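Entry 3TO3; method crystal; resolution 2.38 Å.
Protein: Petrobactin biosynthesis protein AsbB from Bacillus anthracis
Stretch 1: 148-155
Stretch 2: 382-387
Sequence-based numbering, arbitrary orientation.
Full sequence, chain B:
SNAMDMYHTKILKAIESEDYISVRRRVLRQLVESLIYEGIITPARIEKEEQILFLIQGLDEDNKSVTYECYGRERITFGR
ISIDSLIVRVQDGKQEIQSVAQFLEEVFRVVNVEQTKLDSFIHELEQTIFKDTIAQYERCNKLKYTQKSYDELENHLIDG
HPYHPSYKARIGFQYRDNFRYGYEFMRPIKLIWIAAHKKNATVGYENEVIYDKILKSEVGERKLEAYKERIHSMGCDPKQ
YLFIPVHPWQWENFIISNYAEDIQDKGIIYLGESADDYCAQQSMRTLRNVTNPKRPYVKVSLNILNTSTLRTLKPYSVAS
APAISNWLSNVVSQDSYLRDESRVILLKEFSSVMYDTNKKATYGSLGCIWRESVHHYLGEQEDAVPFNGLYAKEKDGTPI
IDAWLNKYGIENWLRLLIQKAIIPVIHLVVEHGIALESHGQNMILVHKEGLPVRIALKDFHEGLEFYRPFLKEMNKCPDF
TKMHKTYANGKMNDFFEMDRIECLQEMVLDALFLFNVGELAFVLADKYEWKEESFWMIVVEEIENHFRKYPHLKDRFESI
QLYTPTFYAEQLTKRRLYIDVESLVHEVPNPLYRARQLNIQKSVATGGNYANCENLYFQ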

# COMPACT_ATOMS: atom_id res chain seq x y z
N LYS B 148 22.80 15.86 -26.96
CA LYS B 148 22.06 15.87 -25.70
C LYS B 148 22.74 16.74 -24.64
O LYS B 148 23.89 16.48 -24.26
CB LYS B 148 21.89 14.45 -25.17
CG LYS B 148 21.01 13.54 -26.00
CD LYS B 148 19.53 13.71 -25.71
CE LYS B 148 18.93 14.87 -26.52
NZ LYS B 148 17.43 14.91 -26.42
N SER B 149 22.03 17.76 -24.16
CA SER B 149 22.49 18.58 -23.04
C SER B 149 22.30 17.81 -21.72
O SER B 149 21.77 16.69 -21.72
CB SER B 149 21.69 19.88 -22.98
OG SER B 149 20.36 19.61 -22.58
N TYR B 150 22.72 18.42 -20.61
CA TYR B 150 22.63 17.79 -19.28
C TYR B 150 21.20 17.39 -18.93
O TYR B 150 20.94 16.24 -18.60
CB TYR B 150 23.17 18.70 -18.17
CG TYR B 150 22.88 18.13 -16.78
CD1 TYR B 150 22.00 18.77 -15.91
CD2 TYR B 150 23.48 16.95 -16.36
CE1 TYR B 150 21.73 18.25 -14.66
CE2 TYR B 150 23.23 16.43 -15.11
CZ TYR B 150 22.35 17.07 -14.26
OH TYR B 150 22.09 16.53 -13.02
N ASP B 151 20.29 18.35 -18.99
CA ASP B 151 18.92 18.14 -18.58
C ASP B 151 18.24 17.06 -19.42
O ASP B 151 17.51 16.25 -18.88
CB ASP B 151 18.13 19.45 -18.64
CG ASP B 151 18.66 20.47 -17.68
OD1 ASP B 151 18.97 20.08 -16.54
OD2 ASP B 151 18.78 21.66 -18.07
N GLU B 152 18.52 17.08 -20.73
CA GLU B 152 18.00 16.09 -21.67
C GLU B 152 18.50 14.69 -21.34
O GLU B 152 17.75 13.72 -21.44
CB GLU B 152 18.37 16.45 -23.11
CG GLU B 152 17.34 17.27 -23.88
CD GLU B 152 17.95 18.00 -25.09
OE1 GLU B 152 19.18 17.87 -25.34
OE2 GLU B 152 17.19 18.71 -25.80
N LEU B 153 19.77 14.58 -20.95
CA LEU B 153 20.30 13.27 -20.57
C LEU B 153 19.73 12.71 -19.26
O LEU B 153 19.51 11.50 -19.16
CB LEU B 153 21.82 13.30 -20.49
CG LEU B 153 22.53 13.19 -21.83
CD1 LEU B 153 23.97 13.62 -21.69
CD2 LEU B 153 22.41 11.74 -22.33
N GLU B 154 19.52 13.56 -18.26
CA GLU B 154 18.95 13.08 -17.01
C GLU B 154 17.71 12.26 -17.32
O GLU B 154 17.57 11.14 -16.83
CB GLU B 154 18.62 14.20 -16.02
CG GLU B 154 19.80 14.69 -15.15
CD GLU B 154 20.07 13.82 -13.91
OE1 GLU B 154 19.26 12.93 -13.58
OE2 GLU B 154 21.11 14.06 -13.24
N ASN B 155 16.81 12.80 -18.14
CA ASN B 155 15.55 12.10 -18.45
C ASN B 155 15.64 11.08 -19.59
O ASN B 155 14.77 10.21 -19.72
CB ASN B 155 14.42 13.09 -18.72
CG ASN B 155 14.19 14.04 -17.56
OD1 ASN B 155 14.67 15.18 -17.55
ND2 ASN B 155 13.48 13.56 -16.54
N GLU B 382 30.98 24.45 -22.00
CA GLU B 382 30.87 23.22 -21.22
C GLU B 382 29.45 22.64 -21.26
O GLU B 382 28.49 23.37 -21.29
CB GLU B 382 31.32 23.46 -19.78
CG GLU B 382 32.76 23.95 -19.67
CD GLU B 382 33.25 24.19 -18.23
OE1 GLU B 382 32.45 24.42 -17.29
OE2 GLU B 382 34.49 24.17 -18.06
N ASP B 383 29.32 21.32 -21.28
CA ASP B 383 28.04 20.67 -20.95
C ASP B 383 28.27 19.63 -19.84
O ASP B 383 29.38 19.51 -19.31
CB ASP B 383 27.36 20.04 -22.17
CG ASP B 383 25.81 20.11 -22.11
OD1 ASP B 383 25.22 20.13 -20.98
OD2 ASP B 383 25.19 20.15 -23.20
N ALA B 384 27.22 18.89 -19.49
CA ALA B 384 27.31 18.01 -18.33
C ALA B 384 26.53 16.75 -18.58
O ALA B 384 25.50 16.78 -19.24
CB ALA B 384 26.78 18.72 -17.07
N VAL B 385 27.00 15.65 -18.01
CA VAL B 385 26.30 14.39 -18.13
C VAL B 385 26.29 13.74 -16.74
O VAL B 385 27.28 13.78 -16.03
CB VAL B 385 26.99 13.46 -19.21
CG1 VAL B 385 28.46 13.31 -18.94
CG2 VAL B 385 26.37 12.10 -19.24
N PRO B 386 25.17 13.12 -16.36
CA PRO B 386 25.15 12.34 -15.12
C PRO B 386 26.18 11.23 -15.17
O PRO B 386 26.34 10.58 -16.20
CB PRO B 386 23.75 11.74 -15.07
CG PRO B 386 23.09 12.09 -16.38
CD PRO B 386 23.83 13.23 -16.98
N PHE B 387 26.85 10.99 -14.06
CA PHE B 387 28.01 10.12 -14.10
C PHE B 387 27.67 8.68 -14.51
O PHE B 387 28.39 8.08 -15.28
CB PHE B 387 28.81 10.20 -12.82
CG PHE B 387 30.20 9.62 -12.92
CD1 PHE B 387 31.26 10.42 -13.28
CD2 PHE B 387 30.43 8.28 -12.66
CE1 PHE B 387 32.54 9.90 -13.35
CE2 PHE B 387 31.69 7.77 -12.75
CZ PHE B 387 32.76 8.58 -13.09
O HOH W 1 26.08 17.01 -22.19

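The carbonyl oxygen of Ala 384 meets a carbon rather than an amide: Tyr 150 CA lies 3.0 Å from Ala 384 O in a CA-H...O contact with an angle of 126° at the hydrogen. A water donates to the same oxygen (3.0 Å from water O to Ala 384 O) and also to the backbone of the other stretch (3.1 Å from water O to Lys 148 O), so one molecule bridges the two main chains. The strand, 383-386, runs nearly parallel to the first turns of the helix, 14° between their directions and 7.2 Å between axes at closest approach, and the backbones come nearest where Tyr 150 CA and Ala 384 CA are 4.8 Å apart.

The direct polar link is at the helix start. Asp 383 points toward the helix, and its OD1 accepts a weak hydrogen bond from Tyr 150 N (3.1 Å, 133°). This amide belongs to the first turn, where no preceding helical carbonyl is available, so a carboxylate from the strand suits the place. The same OD1 accepts from its neighbor, Ala 384 N (2.8 Å), which helps to fix the carboxylate, while Asp 383 OD2 packs 3.1 Å from Ser 149 CA. Ser 149 is the N-cap residue; its O accepts from Leu 153 N at 3.0 Å and its own N donates to Glu 152 OE1 at 3.1 Å, tying the cap to the first turn on the helix's own side. Glu 152 itself does not touch the strand.

Farther along, the contact becomes apolar. Tyr 150, buried with chi1 in t, lays its side chain along the strand: CB is 3.8 Å from Ala 384 CB, and CE2 is 3.8 Å from Pro 386 CD. Ala 384 O and Val 385 N lie at the ring's edge, near its plane. The small methyl of Ala 384 fits where the backbones are closest. One turn on, Leu 153 points toward the strand and sets CD1 3.8 Å from Val 385 CG2 and CB 4.0 Å from Pro 386 CD. Val 385 directs its CA-to-CB bond away overall, yet CG2 still reaches this leucine. Pro 386, pointing toward the helix, offers a compact ring to both Tyr 150 and Leu 153, and has no amide hydrogen needing a partner in this apolar setting. The end of Glu 154 comes nearer the strand than its CB direction suggests, with OE2 4.0 Å from Pro 386 CB and 2.7 Å from Tyr 150 OH. Together the two stretches bury 337 Å².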